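Local coordinates for DNA replication protein DnaC (Aquifex aeolicus, PDB 3ECC), which probably binds ATP and acts as an AAA+-type ATPase that helps load the replicative helicase at the start of DNA replication, at residues T92-L95 with K96-N100; K2-W5 with N6-L9; I26-F29 with V30-N34; E112-D116 with W117-L121; T127-N131 with N132-T136. All blocks are in the same frame, centred on the assembly; numbering follows the deposited sequence.

How the contacts relate
All five contacts are local, each between residues a few places apart in the chain. Contacts 2 and 4 lie at the surface, on opposite sides of the chain's centre; contacts 1, 3 and 5 are partly buried. Contact 2 alone touches nucleotide, through a tyrosine on a phosphate oxygen. Contacts 4 and 5 both use helix 116-131: the first, at its start, is largely polar, the second, at its end, turns on an arginine. Contacts 1 and 3 rely mainly on apolar side chains along helices, with a lysine and a threonine hydroxyl added in contact 1. Contact 5 meets contact 1 through Tyr128 and Asn100, contact 3 through Ser135 and Phe33; Leu9 of contact 2 packs on Ile26.

Contact 1: T92-L95 with K96-N100; sequences TKFL and KTVLN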
# COMPACT_ATOMS: atom_id res chain seq x y z
N THR A 92 -11.07 20.21 -3.46
CA THR A 92 -11.65 18.88 -3.23
C THR A 92 -11.27 17.96 -4.38
O THR A 92 -11.28 16.74 -4.24
CB THR A 92 -13.20 18.93 -3.11
OG1 THR A 92 -13.59 19.97 -2.20
CG2 THR A 92 -13.74 17.60 -2.60
N LYS A 93 -10.93 18.57 -5.51
CA LYS A 93 -10.62 17.83 -6.74
C LYS A 93 -9.50 16.81 -6.55
O LYS A 93 -9.56 15.71 -7.11
CB LYS A 93 -10.31 18.78 -7.89
CG LYS A 93 -11.54 19.50 -8.44
CD LYS A 93 -11.22 20.40 -9.63
CE LYS A 93 -12.50 21.02 -10.20
NZ LYS A 93 -12.23 22.02 -11.28
N PHE A 94 -8.50 17.16 -5.76
CA PHE A 94 -7.41 16.25 -5.46
C PHE A 94 -7.87 15.09 -4.57
O PHE A 94 -7.48 13.94 -4.79
CB PHE A 94 -6.25 16.99 -4.81
CG PHE A 94 -5.09 16.11 -4.45
CD1 PHE A 94 -4.27 15.57 -5.44
CD2 PHE A 94 -4.82 15.81 -3.12
CE1 PHE A 94 -3.20 14.75 -5.10
CE2 PHE A 94 -3.74 15.00 -2.78
CZ PHE A 94 -2.93 14.47 -3.77
N LEU A 95 -8.69 15.39 -3.57
CA LEU A 95 -9.17 14.38 -2.64
C LEU A 95 -10.03 13.31 -3.32
O LEU A 95 -9.92 12.13 -3.00
CB LEU A 95 -9.93 15.03 -1.48
CG LEU A 95 -10.51 14.11 -0.41
CD1 LEU A 95 -9.41 13.35 0.33
CD2 LEU A 95 -11.36 14.90 0.57
N LYS A 96 -10.87 13.73 -4.27
CA LYS A 96 -11.76 12.80 -5.00
C LYS A 96 -10.98 11.87 -5.92
O LYS A 96 -11.32 10.69 -6.04
CB LYS A 96 -12.80 13.55 -5.82
CG LYS A 96 -14.15 13.68 -5.15
CD LYS A 96 -14.96 14.77 -5.80
CE LYS A 96 -15.83 15.47 -4.77
NZ LYS A 96 -16.00 16.90 -5.13
N THR A 97 -9.95 12.40 -6.56
CA THR A 97 -9.11 11.61 -7.45
C THR A 97 -8.33 10.56 -6.67
O THR A 97 -8.10 9.46 -7.18
CB THR A 97 -8.11 12.49 -8.22
OG1 THR A 97 -7.53 13.44 -7.32
CG2 THR A 97 -8.81 13.22 -9.37
N VAL A 98 -7.96 10.90 -5.44
CA VAL A 98 -7.29 9.95 -4.55
C VAL A 98 -8.27 8.90 -4.04
O VAL A 98 -8.05 7.70 -4.21
CB VAL A 98 -6.60 10.66 -3.35
CG1 VAL A 98 -6.18 9.64 -2.30
CG2 VAL A 98 -5.41 11.47 -3.83
N LEU A 99 -9.38 9.35 -3.44
CA LEU A 99 -10.39 8.43 -2.90
C LEU A 99 -11.00 7.53 -3.97
O LEU A 99 -11.16 6.34 -3.77
CB LEU A 99 -11.50 9.21 -2.18
CG LEU A 99 -11.20 9.91 -0.85
CD1 LEU A 99 -12.39 10.77 -0.43
CD2 LEU A 99 -10.82 8.93 0.25
N ASN A 100 -11.33 8.11 -5.12
CA ASN A 100 -12.00 7.37 -6.18
C ASN A 100 -11.06 6.70 -7.18
O ASN A 100 -11.49 6.16 -8.19
CB ASN A 100 -13.03 8.26 -6.90
CG ASN A 100 -14.27 8.52 -6.05
OD1 ASN A 100 -14.83 7.59 -5.46
ND2 ASN A 100 -14.71 9.77 -6.00
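Leu95 lies across Leu99 and Lys96 turns back on Thr92, each pair one helical turn apart. In Leu95 a chi1 of 180°, which sets CG opposite the backbone N, brings that carbon to 3.8 Å from Leu99 CD1; the backbone beneath is tied by Leu99 N to Leu95 O at 2.9 Å, a nearly straight bond of 172°. Lys96 folds back toward the start of the helix. Bends at chi3 and chi4 bring its NZ to 3.5 Å from Thr92 CG2, a methyl-to-ammonium contact, while Lys96 N bonds to Thr92 O at 3.0 Å. These i to i+4 pairs belong to helix 93-99, a short helix ahead of strand 104-107 in the P-loop ATPase fold, packed between helices 75-86 and 116-131. Phe94 leans on Leu82 and Leu85 of the former, Leu99 on Tyr124 and Ile125 of the latter. Phe94 also receives a CH-pi contact: Val98 CG2 sits over one face, 4.1 Å from the ring centroid. Its carbonyl oxygen is gripped twice from the same face of its plane, by Val98 N and by Thr97 OG1, the hydroxyl standing above that plane at 2.6 Å from Phe94 O.

Contact 2: K2-W5 with N6-L9; sequences KRYW and NANL. With ADP (adenosine-5'-diphosphate), chain B.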
# COMPACT_ATOMS: atom_id res chain seq x y z
N LYS A 2 10.64 8.47 -8.82
CA LYS A 2 11.52 7.81 -9.78
C LYS A 2 12.95 7.56 -9.34
O LYS A 2 13.89 7.67 -10.12
CB LYS A 2 11.48 8.50 -11.15
CG LYS A 2 10.23 8.17 -11.98
CD LYS A 2 10.56 7.72 -13.40
CE LYS A 2 11.43 8.73 -14.15
NZ LYS A 2 11.73 8.25 -15.53
N ARG A 3 13.11 7.16 -8.08
CA ARG A 3 14.22 6.34 -7.69
C ARG A 3 13.94 4.90 -8.17
O ARG A 3 14.85 4.11 -8.40
CB ARG A 3 14.42 6.38 -6.18
CG ARG A 3 14.74 5.04 -5.56
CD ARG A 3 15.27 5.18 -4.16
NE ARG A 3 16.73 5.07 -4.11
CZ ARG A 3 17.55 6.11 -4.08
NH1 ARG A 3 17.06 7.34 -4.07
NH2 ARG A 3 18.86 5.92 -4.04
N TYR A 4 12.65 4.59 -8.34
CA TYR A 4 12.23 3.28 -8.83
C TYR A 4 11.82 3.34 -10.31
O TYR A 4 10.90 2.62 -10.73
CB TYR A 4 11.08 2.73 -7.98
CG TYR A 4 11.33 2.74 -6.48
CD1 TYR A 4 11.92 1.65 -5.84
CD2 TYR A 4 10.97 3.84 -5.70
CE1 TYR A 4 12.14 1.65 -4.47
CE2 TYR A 4 11.20 3.86 -4.33
CZ TYR A 4 11.78 2.76 -3.72
OH TYR A 4 12.00 2.76 -2.36
N TRP A 5 12.48 4.20 -11.09
CA TRP A 5 12.21 4.31 -12.53
C TRP A 5 12.31 2.94 -13.19
O TRP A 5 11.67 2.68 -14.21
CB TRP A 5 13.20 5.28 -13.19
CG TRP A 5 14.62 4.78 -13.19
CD1 TRP A 5 15.56 4.98 -12.22
CD2 TRP A 5 15.25 3.99 -14.20
NE1 TRP A 5 16.74 4.37 -12.56
CE2 TRP A 5 16.58 3.75 -13.77
CE3 TRP A 5 14.83 3.44 -15.42
CZ2 TRP A 5 17.48 2.99 -14.52
CZ3 TRP A 5 15.73 2.70 -16.16
CH2 TRP A 5 17.04 2.48 -15.71
N ASN A 6 13.12 2.08 -12.58
CA ASN A 6 13.49 0.78 -13.12
C ASN A 6 12.76 -0.36 -12.43
O ASN A 6 13.05 -1.53 -12.68
CB ASN A 6 14.98 0.57 -12.95
CG ASN A 6 15.38 0.35 -11.49
OD1 ASN A 6 15.27 1.26 -10.65
ND2 ASN A 6 15.81 -0.87 -11.17
N ALA A 7 11.83 -0.03 -11.54
CA ALA A 7 11.10 -1.06 -10.80
C ALA A 7 10.04 -1.73 -11.66
O ALA A 7 8.89 -1.30 -11.70
CB ALA A 7 10.49 -0.48 -9.54
N ASN A 8 10.46 -2.77 -12.37
CA ASN A 8 9.56 -3.61 -13.16
C ASN A 8 9.46 -4.98 -12.53
O ASN A 8 10.37 -5.43 -11.83
CB ASN A 8 10.11 -3.76 -14.57
CG ASN A 8 10.06 -2.48 -15.36
OD1 ASN A 8 9.14 -2.26 -16.15
ND2 ASN A 8 11.04 -1.61 -15.15
N LEU A 9 8.35 -5.67 -12.80
CA LEU A 9 8.23 -7.07 -12.42
C LEU A 9 9.22 -7.91 -13.22
O LEU A 9 9.28 -9.13 -13.07
CB LEU A 9 6.81 -7.59 -12.64
CG LEU A 9 5.75 -7.28 -11.57
CD1 LEU A 9 4.45 -7.95 -11.96
CD2 LEU A 9 6.19 -7.71 -10.18
PB ADP B . 11.52 -1.29 1.24
O1B ADP B . 10.47 -0.52 0.46
O2B ADP B . 11.02 -2.57 1.86
O3B ADP B . 12.34 -0.44 2.18
PA ADP B . 12.86 -0.88 -1.21
O1A ADP B . 11.80 -1.22 -2.23
O2A ADP B . 12.89 0.63 -1.00
O3A ADP B . 12.59 -1.73 0.14
O5' ADP B . 14.30 -1.44 -1.65
C5' ADP B . 15.51 -0.72 -1.47
C4' ADP B . 16.28 -0.67 -2.78
O4' ADP B . 16.63 -2.00 -3.16
C3' ADP B . 15.43 -0.10 -3.90
O3' ADP B . 16.21 0.86 -4.59
C2' ADP B . 15.07 -1.29 -4.78
O2' ADP B . 15.12 -0.94 -6.15
C1' ADP B . 16.15 -2.30 -4.48
N9 ADP B . 15.67 -3.71 -4.54
C8 ADP B . 15.03 -4.40 -3.57
N7 ADP B . 14.77 -5.67 -3.96
C5 ADP B . 15.26 -5.83 -5.19
C6 ADP B . 15.34 -6.92 -6.20
N6 ADP B . 14.84 -8.16 -5.96
N1 ADP B . 15.94 -6.66 -7.37
C2 ADP B . 16.47 -5.45 -7.64
N3 ADP B . 16.44 -4.42 -6.78
C4 ADP B . 15.86 -4.54 -5.57
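Tyr4 reaches the nucleotide with its hydroxyl while its CB rests on Ala7. Tyr4 OH donates a hydrogen bond to ADP O2A, an oxygen of the alpha phosphate, at 2.7 Å, and this oxygen lies in the plane of the ring at its edge. At the root of the same side chain, Tyr4 CB meets Ala7 CB at 3.6 Å. One face of the tyrosine ring is covered by Arg3 CG, 3.9 Å above its centre. Holding this first shell is a type I beta turn from Tyr4 to Ala7, closed by Ala7 N on Tyr4 O at 2.9 Å. The turn belongs to the N-terminal loop that lies over the P-loop (Walker A) site: Tyr4 also touches Thr52 and Ala7 touches His53, both ADP-binding residues, and ADP is further held by Lys51 and by backbone amides including that of Gly50. Farther out, at the middle of the turn, Trp5 has its CG between the backbone N and carbonyl carbon (chi1 66°), which swings the indole over the next residue. Asn6 CB is centred over its six-membered ring, 3.5 Å from the centroid, with ring and amide planes 52° apart. Asn8 ND2 then bonds to Asn6 O at 3.2 Å, a carbonyl that also accepts from the hydroxyl of Thr11.

Contact 3: I26-F29 with V30-N34; sequences IRVF and VHNFN
Val30 N bonds to Ile26 O at 2.7 Å, and His31 N to Arg27 O and Asn32 N to Val28 O continue the helical pattern to the point where the chain leaves helical geometry at Asn32. Along this last turn, Ile26 CG2 touches Val30 CG2 at 4.0 Å. Val28 and Asn32 run side by side, with Val28 CG1 3.9 Å from Asn32 ND2. Phe29 and Phe33 also point the same way, both with CG anti to the backbone N (chi1 178° and -172°), which carries the two rings down one side of the turn. The rings are inclined to each other by 53°, centroids 5.4 Å apart, with Phe29 CE2 at 3.5 Å from Phe33 CD1. Cutting Phe29 back to an alanine is likely to open a gap beside CD1 and CE1 of Phe33 and to lose the packing on Leu41. Beyond the pair, Phe29 packs on Leu41 and Phe33 on Val103 and Ser135, while Ile26 and Val30 lie against helix 51-65. The contact is the C-terminal end of helix 17-31, whose apolar side is set on strand 40-45 and on the helix that follows the P-loop of this nucleotide-binding fold.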
# COMPACT_ATOMS: atom_id res chain seq x y z
N ILE A 26 1.92 -11.69 -7.16
CA ILE A 26 1.66 -10.41 -7.82
C ILE A 26 1.24 -10.62 -9.27
O ILE A 26 0.26 -10.02 -9.73
CB ILE A 26 2.89 -9.47 -7.79
CG1 ILE A 26 3.23 -9.07 -6.35
CG2 ILE A 26 2.64 -8.23 -8.64
CD1 ILE A 26 4.64 -8.54 -6.19
N ARG A 27 1.98 -11.47 -9.98
CA ARG A 27 1.71 -11.76 -11.39
C ARG A 27 0.31 -12.33 -11.61
O ARG A 27 -0.40 -11.92 -12.53
CB ARG A 27 2.80 -12.68 -11.98
CG ARG A 27 4.15 -11.99 -12.22
CD ARG A 27 4.99 -12.67 -13.30
NE ARG A 27 6.23 -11.94 -13.60
CZ ARG A 27 6.32 -10.92 -14.46
NH1 ARG A 27 5.25 -10.49 -15.12
NH2 ARG A 27 7.49 -10.32 -14.65
N VAL A 28 -0.10 -13.25 -10.73
CA VAL A 28 -1.47 -13.76 -10.73
C VAL A 28 -2.45 -12.62 -10.48
O VAL A 28 -3.46 -12.50 -11.18
CB VAL A 28 -1.66 -14.84 -9.65
CG1 VAL A 28 -3.13 -15.15 -9.46
CG2 VAL A 28 -0.89 -16.09 -10.00
N PHE A 29 -2.14 -11.77 -9.50
CA PHE A 29 -2.99 -10.63 -9.12
C PHE A 29 -3.19 -9.67 -10.29
O PHE A 29 -4.33 -9.42 -10.70
CB PHE A 29 -2.38 -9.89 -7.91
CG PHE A 29 -3.16 -8.67 -7.48
CD1 PHE A 29 -4.19 -8.78 -6.55
CD2 PHE A 29 -2.88 -7.42 -8.01
CE1 PHE A 29 -4.93 -7.66 -6.17
CE2 PHE A 29 -3.61 -6.29 -7.63
CZ PHE A 29 -4.63 -6.42 -6.71
N VAL A 30 -2.09 -9.18 -10.85
CA VAL A 30 -2.10 -8.26 -12.00
C VAL A 30 -2.84 -8.84 -13.19
O VAL A 30 -3.52 -8.13 -13.94
CB VAL A 30 -0.66 -7.91 -12.45
CG1 VAL A 30 -0.67 -7.19 -13.79
CG2 VAL A 30 0.04 -7.07 -11.39
N HIS A 31 -2.72 -10.15 -13.37
CA HIS A 31 -3.39 -10.84 -14.45
C HIS A 31 -4.91 -10.91 -14.24
O HIS A 31 -5.68 -10.75 -15.19
CB HIS A 31 -2.80 -12.24 -14.65
CG HIS A 31 -3.31 -12.93 -15.87
ND1 HIS A 31 -4.07 -14.09 -15.80
CD2 HIS A 31 -3.21 -12.62 -17.18
CE1 HIS A 31 -4.39 -14.46 -17.03
NE2 HIS A 31 -3.88 -13.59 -17.88
N ASN A 32 -5.33 -11.13 -13.00
CA ASN A 32 -6.75 -11.33 -12.70
C ASN A 32 -7.43 -10.08 -12.19
O ASN A 32 -8.45 -10.17 -11.52
CB ASN A 32 -6.91 -12.44 -11.68
CG ASN A 32 -6.62 -13.80 -12.25
OD1 ASN A 32 -6.47 -13.94 -13.46
ND2 ASN A 32 -6.54 -14.80 -11.38
N PHE A 33 -6.88 -8.92 -12.52
CA PHE A 33 -7.28 -7.67 -11.89
C PHE A 33 -8.57 -7.06 -12.45
O PHE A 33 -8.63 -6.65 -13.61
CB PHE A 33 -6.13 -6.66 -11.95
CG PHE A 33 -6.38 -5.41 -11.15
CD1 PHE A 33 -6.25 -5.42 -9.77
CD2 PHE A 33 -6.76 -4.24 -11.79
CE1 PHE A 33 -6.49 -4.27 -9.03
CE2 PHE A 33 -6.99 -3.09 -11.05
CZ PHE A 33 -6.85 -3.11 -9.67
N ASN A 34 -9.59 -7.03 -11.60
CA ASN A 34 -10.79 -6.25 -11.86
C ASN A 34 -10.85 -5.15 -10.82
O ASN A 34 -11.00 -5.43 -9.62
CB ASN A 34 -12.04 -7.15 -11.76
CG ASN A 34 -13.31 -6.46 -12.27
OD1 ASN A 34 -13.34 -5.24 -12.45
ND2 ASN A 34 -14.36 -7.24 -12.50

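Contact 4: E112-D116 with W117-L121; sequences ERLSD and WQREL
Leu114 and Ser115 meet Gln118 and Arg119 at the start of helix 116-131, with Ser115 in the N-cap position. The helix follows the loop after strand 104-107 in the P-loop fold. Among the hydrogen bonds, the side chain of Gln118, at N3, reaches back to the N-cap amide: its OE1 accepts from Ser115 N at 3.2 Å and 164°, in the carbonyl plane on a lone pair. This is one half of a capping box; the reciprocal bond, from Gln118 N to the serine hydroxyl, is absent. The hydroxyl instead adds a weak bond to the same OE1. A leucine in place of Gln118 would probably leave Ser115 N without the OE1 that now receives it and the residue before the helix less firmly fixed. In the backbone, Arg119 N bonds to Ser115 O at 3.0 Å, and the same carbonyl takes a weak bond from Gln118 N. The apolar contacts centre on Leu114, which crosses Gln118 at about a right angle, its CD2 3.7 Å from Gln118 CD. Arg119, bent at chi2 (-87°), crosses the other branch, with Arg119 CD 3.9 Å from Leu114 CD1. Aromatic contacts belong to Trp117, which packs on Ile79 and Phe80 of helix 75-86 and makes a cation-pi contact with Lys83. Over one face of this indole stands the serine hydroxyl, with Ser115 OG 3.1 Å from Trp117 CE2.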
# COMPACT_ATOMS: atom_id res chain seq x y z
N GLU A 112 5.40 4.89 11.87
CA GLU A 112 5.65 5.39 13.22
C GLU A 112 4.35 5.78 13.93
O GLU A 112 3.30 5.18 13.69
CB GLU A 112 6.62 6.59 13.18
CG GLU A 112 8.07 6.20 12.98
CD GLU A 112 8.65 5.42 14.16
OE1 GLU A 112 8.07 5.46 15.27
OE2 GLU A 112 9.71 4.76 13.97
N ARG A 113 4.42 6.79 14.80
CA ARG A 113 3.26 7.26 15.56
C ARG A 113 2.69 8.58 14.99
O ARG A 113 3.43 9.51 14.65
CB ARG A 113 3.62 7.42 17.04
CG ARG A 113 4.49 6.28 17.58
CD ARG A 113 4.54 6.27 19.10
NE ARG A 113 5.19 5.06 19.61
CZ ARG A 113 5.01 4.55 20.83
NH1 ARG A 113 4.19 5.15 21.69
NH2 ARG A 113 5.65 3.44 21.19
N LEU A 114 1.36 8.63 14.91
CA LEU A 114 0.66 9.68 14.16
C LEU A 114 -0.26 10.50 15.06
O LEU A 114 -0.79 10.00 16.04
CB LEU A 114 -0.18 9.05 13.05
CG LEU A 114 0.50 8.09 12.08
CD1 LEU A 114 -0.48 7.02 11.65
CD2 LEU A 114 1.07 8.83 10.87
N SER A 115 -0.47 11.76 14.68
CA SER A 115 -1.36 12.66 15.42
C SER A 115 -2.82 12.44 15.03
O SER A 115 -3.10 11.86 13.98
CB SER A 115 -0.97 14.12 15.17
OG SER A 115 -0.91 14.40 13.79
N ASP A 116 -3.73 12.91 15.88
CA ASP A 116 -5.16 12.61 15.72
C ASP A 116 -5.69 12.88 14.31
O ASP A 116 -6.49 12.09 13.79
CB ASP A 116 -6.00 13.37 16.76
CG ASP A 116 -5.93 12.74 18.15
OD1 ASP A 116 -6.74 13.14 19.02
OD2 ASP A 116 -5.07 11.86 18.38
N TRP A 117 -5.24 13.97 13.70
CA TRP A 117 -5.70 14.37 12.36
C TRP A 117 -5.08 13.52 11.25
O TRP A 117 -5.64 13.41 10.16
CB TRP A 117 -5.44 15.86 12.11
CG TRP A 117 -4.00 16.26 12.27
CD1 TRP A 117 -3.41 16.74 13.40
CD2 TRP A 117 -2.97 16.20 11.27
NE1 TRP A 117 -2.08 16.99 13.17
CE2 TRP A 117 -1.78 16.68 11.87
CE3 TRP A 117 -2.94 15.81 9.92
CZ2 TRP A 117 -0.58 16.76 11.17
CZ3 TRP A 117 -1.74 15.90 9.23
CH2 TRP A 117 -0.57 16.36 9.86
N GLN A 118 -3.91 12.93 11.52
CA GLN A 118 -3.31 11.96 10.61
C GLN A 118 -4.04 10.63 10.69
O GLN A 118 -4.24 9.96 9.67
CB GLN A 118 -1.84 11.75 10.94
CG GLN A 118 -0.92 12.85 10.48
CD GLN A 118 0.54 12.54 10.76
OE1 GLN A 118 0.93 12.28 11.90
NE2 GLN A 118 1.36 12.58 9.71
N ARG A 119 -4.43 10.24 11.90
CA ARG A 119 -5.21 9.03 12.10
C ARG A 119 -6.61 9.20 11.53
O ARG A 119 -7.26 8.22 11.17
CB ARG A 119 -5.30 8.69 13.59
CG ARG A 119 -3.97 8.61 14.32
CD ARG A 119 -3.35 7.23 14.21
NE ARG A 119 -2.34 7.00 15.24
CZ ARG A 119 -2.55 6.33 16.37
NH1 ARG A 119 -3.75 5.81 16.63
NH2 ARG A 119 -1.56 6.17 17.25
N GLU A 120 -7.06 10.45 11.45
CA GLU A 120 -8.37 10.79 10.88
C GLU A 120 -8.42 10.52 9.38
O GLU A 120 -9.35 9.88 8.89
CB GLU A 120 -8.70 12.27 11.14
CG GLU A 120 -9.29 12.58 12.53
CD GLU A 120 -9.36 14.09 12.83
OE1 GLU A 120 -9.07 14.89 11.91
OE2 GLU A 120 -9.69 14.46 13.98
N LEU A 121 -7.42 11.02 8.66
CA LEU A 121 -7.35 10.87 7.21
C LEU A 121 -7.11 9.43 6.77
O LEU A 121 -7.75 8.96 5.84
CB LEU A 121 -6.26 11.77 6.64
CG LEU A 121 -6.65 13.21 6.36
CD1 LEU A 121 -5.40 14.07 6.25
CD2 LEU A 121 -7.48 13.30 5.10

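Contact 5: T127-N131 with N132-T136; sequences TYRYN and NLKST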
# COMPACT_ATOMS: atom_id res chain seq x y z
N THR A 127 -11.52 3.51 4.90
CA THR A 127 -12.93 3.15 5.05
C THR A 127 -13.70 3.42 3.74
O THR A 127 -14.55 2.63 3.32
CB THR A 127 -13.57 3.90 6.24
OG1 THR A 127 -12.85 3.57 7.43
CG2 THR A 127 -15.01 3.50 6.42
N TYR A 128 -13.38 4.53 3.09
CA TYR A 128 -13.99 4.87 1.81
C TYR A 128 -13.66 3.81 0.75
O TYR A 128 -14.56 3.32 0.06
CB TYR A 128 -13.49 6.23 1.35
CG TYR A 128 -14.20 6.76 0.13
CD1 TYR A 128 -15.37 7.52 0.26
CD2 TYR A 128 -13.71 6.51 -1.14
CE1 TYR A 128 -16.03 8.01 -0.87
CE2 TYR A 128 -14.35 7.00 -2.27
CZ TYR A 128 -15.51 7.75 -2.13
OH TYR A 128 -16.14 8.23 -3.25
N ARG A 129 -12.39 3.44 0.66
CA ARG A 129 -11.92 2.47 -0.33
C ARG A 129 -12.33 1.05 0.03
O ARG A 129 -12.44 0.21 -0.85
CB ARG A 129 -10.41 2.58 -0.51
CG ARG A 129 -9.97 3.91 -1.12
CD ARG A 129 -8.47 4.01 -1.33
NE ARG A 129 -8.02 3.20 -2.46
CZ ARG A 129 -8.24 3.51 -3.74
NH1 ARG A 129 -8.91 4.62 -4.05
NH2 ARG A 129 -7.81 2.71 -4.71
N TYR A 130 -12.57 0.81 1.32
CA TYR A 130 -13.21 -0.43 1.79
C TYR A 130 -14.69 -0.51 1.38
O TYR A 130 -15.15 -1.53 0.88
CB TYR A 130 -13.08 -0.56 3.31
CG TYR A 130 -13.76 -1.77 3.92
CD1 TYR A 130 -13.17 -3.03 3.83
CD2 TYR A 130 -14.97 -1.66 4.59
CE1 TYR A 130 -13.78 -4.15 4.39
CE2 TYR A 130 -15.59 -2.78 5.15
CZ TYR A 130 -14.99 -4.01 5.05
OH TYR A 130 -15.59 -5.12 5.59
N ASN A 131 -15.43 0.57 1.60
CA ASN A 131 -16.86 0.58 1.30
C ASN A 131 -17.18 0.59 -0.19
O ASN A 131 -18.17 0.01 -0.63
CB ASN A 131 -17.55 1.77 1.98
CG ASN A 131 -17.47 1.70 3.49
OD1 ASN A 131 -17.44 0.61 4.07
ND2 ASN A 131 -17.43 2.86 4.13
N ASN A 132 -16.32 1.26 -0.97
CA ASN A 132 -16.57 1.44 -2.40
C ASN A 132 -15.68 0.56 -3.27
O ASN A 132 -15.47 0.85 -4.44
CB ASN A 132 -16.41 2.91 -2.79
CG ASN A 132 -17.21 3.86 -1.88
OD1 ASN A 132 -17.95 3.42 -1.02
ND2 ASN A 132 -17.05 5.15 -2.09
N LEU A 133 -15.17 -0.52 -2.67
CA LEU A 133 -14.40 -1.54 -3.39
C LEU A 133 -13.33 -0.94 -4.28
O LEU A 133 -13.22 -1.25 -5.46
CB LEU A 133 -15.32 -2.47 -4.19
CG LEU A 133 -16.44 -3.19 -3.43
CD1 LEU A 133 -17.38 -3.89 -4.38
CD2 LEU A 133 -15.88 -4.17 -2.41
N LYS A 134 -12.52 -0.08 -3.69
CA LYS A 134 -11.45 0.56 -4.43
C LYS A 134 -10.13 -0.10 -4.06
O LYS A 134 -9.68 0.01 -2.93
CB LYS A 134 -11.44 2.05 -4.12
CG LYS A 134 -12.67 2.81 -4.63
CD LYS A 134 -12.48 3.30 -6.05
CE LYS A 134 -13.79 3.69 -6.69
NZ LYS A 134 -13.63 3.69 -8.17
N SER A 135 -9.54 -0.82 -5.01
CA SER A 135 -8.33 -1.61 -4.75
C SER A 135 -7.17 -0.74 -4.35
O SER A 135 -6.89 0.28 -4.98
CB SER A 135 -7.96 -2.46 -5.96
OG SER A 135 -8.26 -1.77 -7.16
N THR A 136 -6.48 -1.14 -3.28
CA THR A 136 -5.44 -0.33 -2.69
C THR A 136 -4.28 -1.19 -2.19
O THR A 136 -4.48 -2.17 -1.48
CB THR A 136 -5.99 0.58 -1.56
OG1 THR A 136 -4.94 0.90 -0.64
CG2 THR A 136 -7.11 -0.10 -0.80
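Arg129 crosses Lys134 at about a right angle, with Lys134 CB over the centre of one guanidinium face, 3.5 Å from Arg129 CZ. The edge of the same group faces the chain that follows. A bend at chi3 (74°) turns Arg129 NH2 to Ser135 O, a bond of 2.6 Å that lies in the guanidinium plane but above that of the carbonyl. Thr136 CB sits at the edge too, 3.4 Å from Arg129 NE. The arginine ties the end of helix 116-131 to the chain leading into strand 136-141, an alpha-to-beta connection of the parallel P-loop sheet. NH2 is also bonded to Ser101 O, and NH1 weakly to Leu99 O, joining the turn to the end of helix 93-99 and the loop after it. On another side of the helix end, Asn132 N bonds to Tyr128 O at 2.9 Å, and the asparagine side chain folds over the tyrosine. Asn132 ND2 lies above one ring face toward its rim, 3.0 Å from Tyr128 CZ, with amide and ring planes 63° apart. The phenol oxygen itself bonds to Asn100 OD1, and Lys134 NZ reaches the carbonyl of the same asparagine through a weak bond.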